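Local coordinates for protein ribonuclease J (Methanolobus psychrophilus R15, PDB 5HAB) that probably acts as an archaeal exoribonuclease of the metallo-β-lactamase/β-CASP family, degrading RNA that it binds in a cleft, at residues A232-T238 with H410-H416; H416-L420 with M444-Y450. The protein carries 1 engineered substitution. All coordinates share one frame; numbering follows the deposited sequence.

Interaction 1: residues A232-T238 with H410-H416; sequences AGRNGKT and HAYREDH. With SO4 (sulfate ion), chain K; nucleotides of chain D.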
# COMPACT_ATOMS: atom_id res chain seq x y z
N ALA B 232 11.52 14.40 4.73
CA ALA B 232 11.86 14.34 6.15
C ALA B 232 11.32 13.06 6.79
O ALA B 232 11.81 12.62 7.83
CB ALA B 232 11.33 15.56 6.88
N GLY B 233 10.30 12.49 6.17
CA GLY B 233 9.73 11.24 6.62
C GLY B 233 10.57 10.03 6.25
O GLY B 233 10.43 8.97 6.87
N ARG B 234 11.43 10.17 5.25
CA ARG B 234 12.25 9.05 4.79
C ARG B 234 13.43 8.83 5.72
O ARG B 234 14.12 9.77 6.13
CB ARG B 234 12.74 9.27 3.35
CG ARG B 234 11.61 9.25 2.34
CD ARG B 234 12.10 9.28 0.90
NE ARG B 234 10.98 9.10 -0.02
CZ ARG B 234 11.07 9.17 -1.35
NH1 ARG B 234 12.23 9.43 -1.93
NH2 ARG B 234 9.99 8.98 -2.09
N ASN B 235 13.63 7.57 6.06
CA ASN B 235 14.61 7.17 7.06
C ASN B 235 16.04 7.24 6.53
O ASN B 235 16.30 6.95 5.36
CB ASN B 235 14.28 5.75 7.53
CG ASN B 235 15.35 5.16 8.39
OD1 ASN B 235 16.40 4.75 7.89
ND2 ASN B 235 15.11 5.11 9.70
N GLY B 236 16.97 7.64 7.39
CA GLY B 236 18.38 7.62 7.06
C GLY B 236 18.89 8.87 6.37
O GLY B 236 18.48 9.99 6.69
N LYS B 237 19.81 8.68 5.43
CA LYS B 237 20.42 9.79 4.70
C LYS B 237 20.18 9.61 3.21
O LYS B 237 20.04 8.48 2.74
CB LYS B 237 21.92 9.89 4.99
CG LYS B 237 22.75 8.78 4.37
CD LYS B 237 24.22 8.93 4.71
CE LYS B 237 24.80 10.19 4.09
NZ LYS B 237 26.26 10.32 4.39
N THR B 238 20.08 10.71 2.48
CA THR B 238 19.89 10.63 1.04
C THR B 238 21.10 9.98 0.40
O THR B 238 22.23 10.40 0.63
CB THR B 238 19.67 12.01 0.38
OG1 THR B 238 18.73 12.77 1.14
CG2 THR B 238 19.13 11.83 -1.02
N HIS B 410 16.38 15.09 -2.59
CA HIS B 410 15.97 15.74 -1.34
C HIS B 410 16.56 15.10 -0.08
O HIS B 410 16.77 13.89 -0.02
CB HIS B 410 14.44 15.75 -1.22
CG HIS B 410 13.75 16.54 -2.29
ND1 HIS B 410 13.60 17.91 -2.22
CD2 HIS B 410 13.16 16.16 -3.44
CE1 HIS B 410 12.96 18.34 -3.29
NE2 HIS B 410 12.68 17.29 -4.05
N ALA B 411 16.78 15.93 0.93
CA ALA B 411 17.34 15.50 2.21
C ALA B 411 16.43 14.51 2.94
O ALA B 411 15.20 14.66 2.98
CB ALA B 411 17.59 16.70 3.09
N TYR B 412 17.04 13.48 3.51
CA TYR B 412 16.30 12.53 4.33
C TYR B 412 16.31 13.01 5.78
O TYR B 412 16.88 14.06 6.09
CB TYR B 412 16.91 11.12 4.23
CG TYR B 412 16.59 10.40 2.93
CD1 TYR B 412 16.03 11.08 1.86
CD2 TYR B 412 16.85 9.04 2.79
CE1 TYR B 412 15.74 10.43 0.68
CE2 TYR B 412 16.56 8.38 1.61
CZ TYR B 412 16.00 9.08 0.55
OH TYR B 412 15.71 8.43 -0.63
N ARG B 413 15.67 12.25 6.67
CA ARG B 413 15.52 12.64 8.06
C ARG B 413 16.84 13.00 8.75
O ARG B 413 16.94 14.04 9.40
CB ARG B 413 14.78 11.54 8.84
CG ARG B 413 14.54 11.87 10.31
CD ARG B 413 13.79 10.77 11.08
NE ARG B 413 12.58 10.32 10.40
CZ ARG B 413 12.32 9.06 10.06
NH1 ARG B 413 13.19 8.10 10.32
NH2 ARG B 413 11.18 8.77 9.45
N GLU B 414 17.86 12.16 8.59
CA GLU B 414 19.13 12.38 9.30
C GLU B 414 19.92 13.54 8.70
O GLU B 414 20.71 14.19 9.40
CB GLU B 414 19.97 11.10 9.29
CG GLU B 414 19.27 9.90 9.91
CD GLU B 414 18.66 10.20 11.26
OE1 GLU B 414 19.36 10.81 12.10
OE2 GLU B 414 17.50 9.82 11.49
N ASP B 415 19.72 13.79 7.41
CA ASP B 415 20.29 14.98 6.78
C ASP B 415 19.72 16.24 7.45
O ASP B 415 20.46 17.17 7.77
CB ASP B 415 19.99 14.98 5.28
CG ASP B 415 20.57 13.77 4.58
OD1 ASP B 415 21.79 13.53 4.72
OD2 ASP B 415 19.81 13.04 3.90
N HIS B 416 18.41 16.24 7.68
CA HIS B 416 17.78 17.34 8.39
C HIS B 416 18.25 17.43 9.83
O HIS B 416 18.41 18.52 10.37
CB HIS B 416 16.26 17.20 8.35
CG HIS B 416 15.65 17.65 7.06
ND1 HIS B 416 15.73 18.95 6.62
CD2 HIS B 416 14.95 16.97 6.12
CE1 HIS B 416 15.11 19.06 5.46
NE2 HIS B 416 14.63 17.88 5.13
S SO4 K . 10.50 4.94 9.80
O1 SO4 K . 10.04 3.61 9.44
O2 SO4 K . 11.76 4.85 10.53
O3 SO4 K . 10.70 5.72 8.58
O4 SO4 K . 9.49 5.60 10.63
OP3 A D 1 13.03 11.75 -6.92
P A D 1 13.08 13.05 -6.20
OP1 A D 1 14.16 13.88 -6.79
OP2 A D 1 13.09 12.77 -4.74
O5' A D 1 11.69 13.76 -6.46
C5' A D 1 11.15 13.91 -7.78
C4' A D 1 10.10 14.98 -7.81
O4' A D 1 8.90 14.47 -7.15
C3' A D 1 10.48 16.27 -7.08
O3' A D 1 9.96 17.41 -7.77
C2' A D 1 9.81 16.11 -5.72
O2' A D 1 9.49 17.33 -5.08
C1' A D 1 8.55 15.31 -6.06
N9 A D 1 8.12 14.45 -4.95
C8 A D 1 8.95 13.71 -4.14
N7 A D 1 8.32 13.03 -3.21
C5 A D 1 6.99 13.34 -3.42
C6 A D 1 5.81 12.93 -2.76
N6 A D 1 5.80 12.09 -1.72
N1 A D 1 4.64 13.42 -3.22
C2 A D 1 4.65 14.27 -4.27
N3 A D 1 5.69 14.72 -4.97
C4 A D 1 6.85 14.22 -4.49
O HOH W 1 22.81 12.32 2.55
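The N-terminal end of helix 413-423, with Y412 as N-cap, is seated in loop 232-238 beside the bound RNA. Two loop carbonyls receive first-turn amides: R413 N donates to R234 O at 3.0 Å, and E414 N to G236 O. The Y412 ring is clamped by CH-pi contacts, with R234 CB 3.9 Å from its centroid over one face and T238 CA 3.8 Å from it over the other. D415, three residues past the N-cap, turns its carboxylate back (chi1 -60°); OD2 takes T238 N at 2.7 Å through its syn lone pair and Y412 N, the backbone N-H of the N-cap residue, at 2.8 Å through the anti one. T238 OG1 donates to H410 O at 2.5 Å. The R413 chain runs extended and bends at chi3 (-50°), presenting its guanidinium edge to a sulfate, NH2 to O3 3.2 Å and nearly straight; K395 of the second subunit holds the same ion. H410, whose ND1 bonds E228, has the OP2 of A1 in chain D at its ring edge. Two N-H donors on D415 OD2, together with the helix N-terminus, would favour an ionised carboxylate that ties loop to helix.

Interaction 2: residues H416-L420 with M444-Y450; sequences HWELL and MAEDAGY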
# COMPACT_ATOMS: atom_id res chain seq x y z
N HIS B 416 18.41 16.24 7.68
CA HIS B 416 17.78 17.34 8.39
C HIS B 416 18.25 17.43 9.83
O HIS B 416 18.41 18.52 10.37
CB HIS B 416 16.26 17.20 8.35
CG HIS B 416 15.65 17.65 7.06
ND1 HIS B 416 15.73 18.95 6.62
CD2 HIS B 416 14.95 16.97 6.12
CE1 HIS B 416 15.11 19.06 5.46
NE2 HIS B 416 14.63 17.88 5.13
N TRP B 417 18.48 16.27 10.44
CA TRP B 417 19.00 16.19 11.80
C TRP B 417 20.34 16.93 11.91
O TRP B 417 20.53 17.81 12.76
CB TRP B 417 19.16 14.72 12.20
CG TRP B 417 19.70 14.49 13.57
CD1 TRP B 417 20.99 14.20 13.90
CD2 TRP B 417 18.96 14.50 14.79
NE1 TRP B 417 21.10 14.04 15.26
CE2 TRP B 417 19.87 14.22 15.83
CE3 TRP B 417 17.62 14.73 15.11
CZ2 TRP B 417 19.48 14.15 17.17
CZ3 TRP B 417 17.23 14.66 16.44
CH2 TRP B 417 18.16 14.38 17.45
N GLU B 418 21.26 16.59 11.01
CA GLU B 418 22.58 17.20 11.03
C GLU B 418 22.54 18.68 10.63
O GLU B 418 23.29 19.49 11.18
CB GLU B 418 23.53 16.42 10.12
CG GLU B 418 23.76 14.99 10.62
CD GLU B 418 25.01 14.35 10.06
OE1 GLU B 418 25.34 13.22 10.48
OE2 GLU B 418 25.68 14.98 9.20
N LEU B 419 21.68 19.03 9.69
CA LEU B 419 21.50 20.44 9.33
C LEU B 419 21.06 21.24 10.55
O LEU B 419 21.57 22.33 10.83
CB LEU B 419 20.47 20.60 8.20
CG LEU B 419 20.13 22.04 7.81
CD1 LEU B 419 21.36 22.75 7.26
CD2 LEU B 419 19.00 22.08 6.79
N LEU B 420 20.11 20.67 11.29
CA LEU B 420 19.58 21.29 12.49
C LEU B 420 20.69 21.44 13.53
O LEU B 420 20.75 22.44 14.24
CB LEU B 420 18.42 20.46 13.04
CG LEU B 420 17.18 21.19 13.51
CD1 LEU B 420 16.81 22.28 12.52
CD2 LEU B 420 16.03 20.21 13.65
N MET B 444 10.57 14.90 13.85
CA MET B 444 12.03 14.93 13.85
C MET B 444 12.60 16.12 14.66
O MET B 444 13.50 15.94 15.49
CB MET B 444 12.56 14.98 12.41
CG MET B 444 14.08 14.90 12.29
SD MET B 444 14.93 16.48 12.55
CE MET B 444 14.16 17.50 11.30
N ALA B 445 12.06 17.32 14.45
CA ALA B 445 12.58 18.52 15.10
C ALA B 445 12.33 18.48 16.60
O ALA B 445 13.16 18.95 17.38
CB ALA B 445 11.95 19.77 14.50
N GLU B 446 11.20 17.92 17.01
CA GLU B 446 10.93 17.72 18.43
C GLU B 446 11.99 16.80 19.03
O GLU B 446 12.47 17.06 20.14
CB GLU B 446 9.53 17.15 18.66
CG GLU B 446 8.40 18.13 18.37
CD GLU B 446 7.03 17.49 18.49
OE1 GLU B 446 6.06 18.21 18.82
OE2 GLU B 446 6.91 16.28 18.23
N ASP B 447 12.37 15.75 18.31
CA ASP B 447 13.47 14.91 18.80
C ASP B 447 14.76 15.73 18.96
O ASP B 447 15.58 15.43 19.82
CB ASP B 447 13.73 13.73 17.86
CG ASP B 447 12.64 12.68 17.93
OD1 ASP B 447 11.82 12.74 18.87
OD2 ASP B 447 12.61 11.81 17.04
N ALA B 448 14.91 16.78 18.15
CA ALA B 448 16.12 17.59 18.19
C ALA B 448 16.04 18.68 19.26
O ALA B 448 16.94 19.50 19.38
CB ALA B 448 16.39 18.22 16.82
N GLY B 449 14.95 18.69 20.02
CA GLY B 449 14.80 19.66 21.10
C GLY B 449 13.86 20.83 20.85
O GLY B 449 13.64 21.64 21.74
N TYR B 450 13.30 20.93 19.64
CA TYR B 450 12.39 22.04 19.34
C TYR B 450 10.97 21.77 19.82
O TYR B 450 10.58 20.62 20.04
CB TYR B 450 12.42 22.34 17.84
CG TYR B 450 13.74 22.92 17.42
CD1 TYR B 450 14.84 22.10 17.16
CD2 TYR B 450 13.92 24.29 17.32
CE1 TYR B 450 16.06 22.64 16.80
CE2 TYR B 450 15.13 24.83 16.96
CZ TYR B 450 16.20 24.00 16.71
OH TYR B 450 17.41 24.55 16.34
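W417 drives the rim of its indole against the C-terminal end of helix 435-447, so that the backbone oxygens of M444 and D447 lie near the ring plane, CH2 standing 3.7 Å from D447 O. CG is anti to the backbone N (chi1 179°), which extends the indole across to the neighbouring helix; there CZ3 touches A448 CB at 3.7 Å. The M444 sulfur also lies at the ring edge, SD 5.5 Å from the six-membered-ring centroid, a Met-aromatic contact made from the side. Doubly bent, the M444 chain brings CE to H416 CB at 3.6 Å. The two segments belong to consecutive helices, 413-423 and 435-447, joined through strand 427-431, and the second ends in a Schellman motif in which G449 has positive phi and Y450 N returns to A445 O. This turn brings Y450 back alongside L420, the two side chains running past each other in opposite directions, with Y450 CE1 3.8 Å from L420 CG. L420 has an unstaggered first torsion (chi1 -136°) and sends CD2 to M444 SD at 4.0 Å and to A448 CB at 3.8 Å. No hydrogen bond crosses between the segments; Y450 OH binds P425 O, while R400 of the second subunit makes a cation-pi contact with W417.

Overall arrangement
Interactions 1 and 2 follow one another along helix 413-423 and share H416, their centres about 11 Å apart. They also touch directly, R413 CG lying 3.7 Å from M444 CG, so one chain of packing runs from loop 232-238 through the helix to the end of helix 435-447. Interaction 1 is the one at the RNA: H410 NE2 lies 3.4 Å from O2' of A1 in chain D and makes a weak hydrogen bond to a phosphate of the bound RNA, whereas the nearest atom of interaction 2 is about 11 Å from the nucleic acid. Both reach the second subunit, and R400 there serves both: it forms a salt bridge with E414 in interaction 1 and reaches W417 in interaction 2.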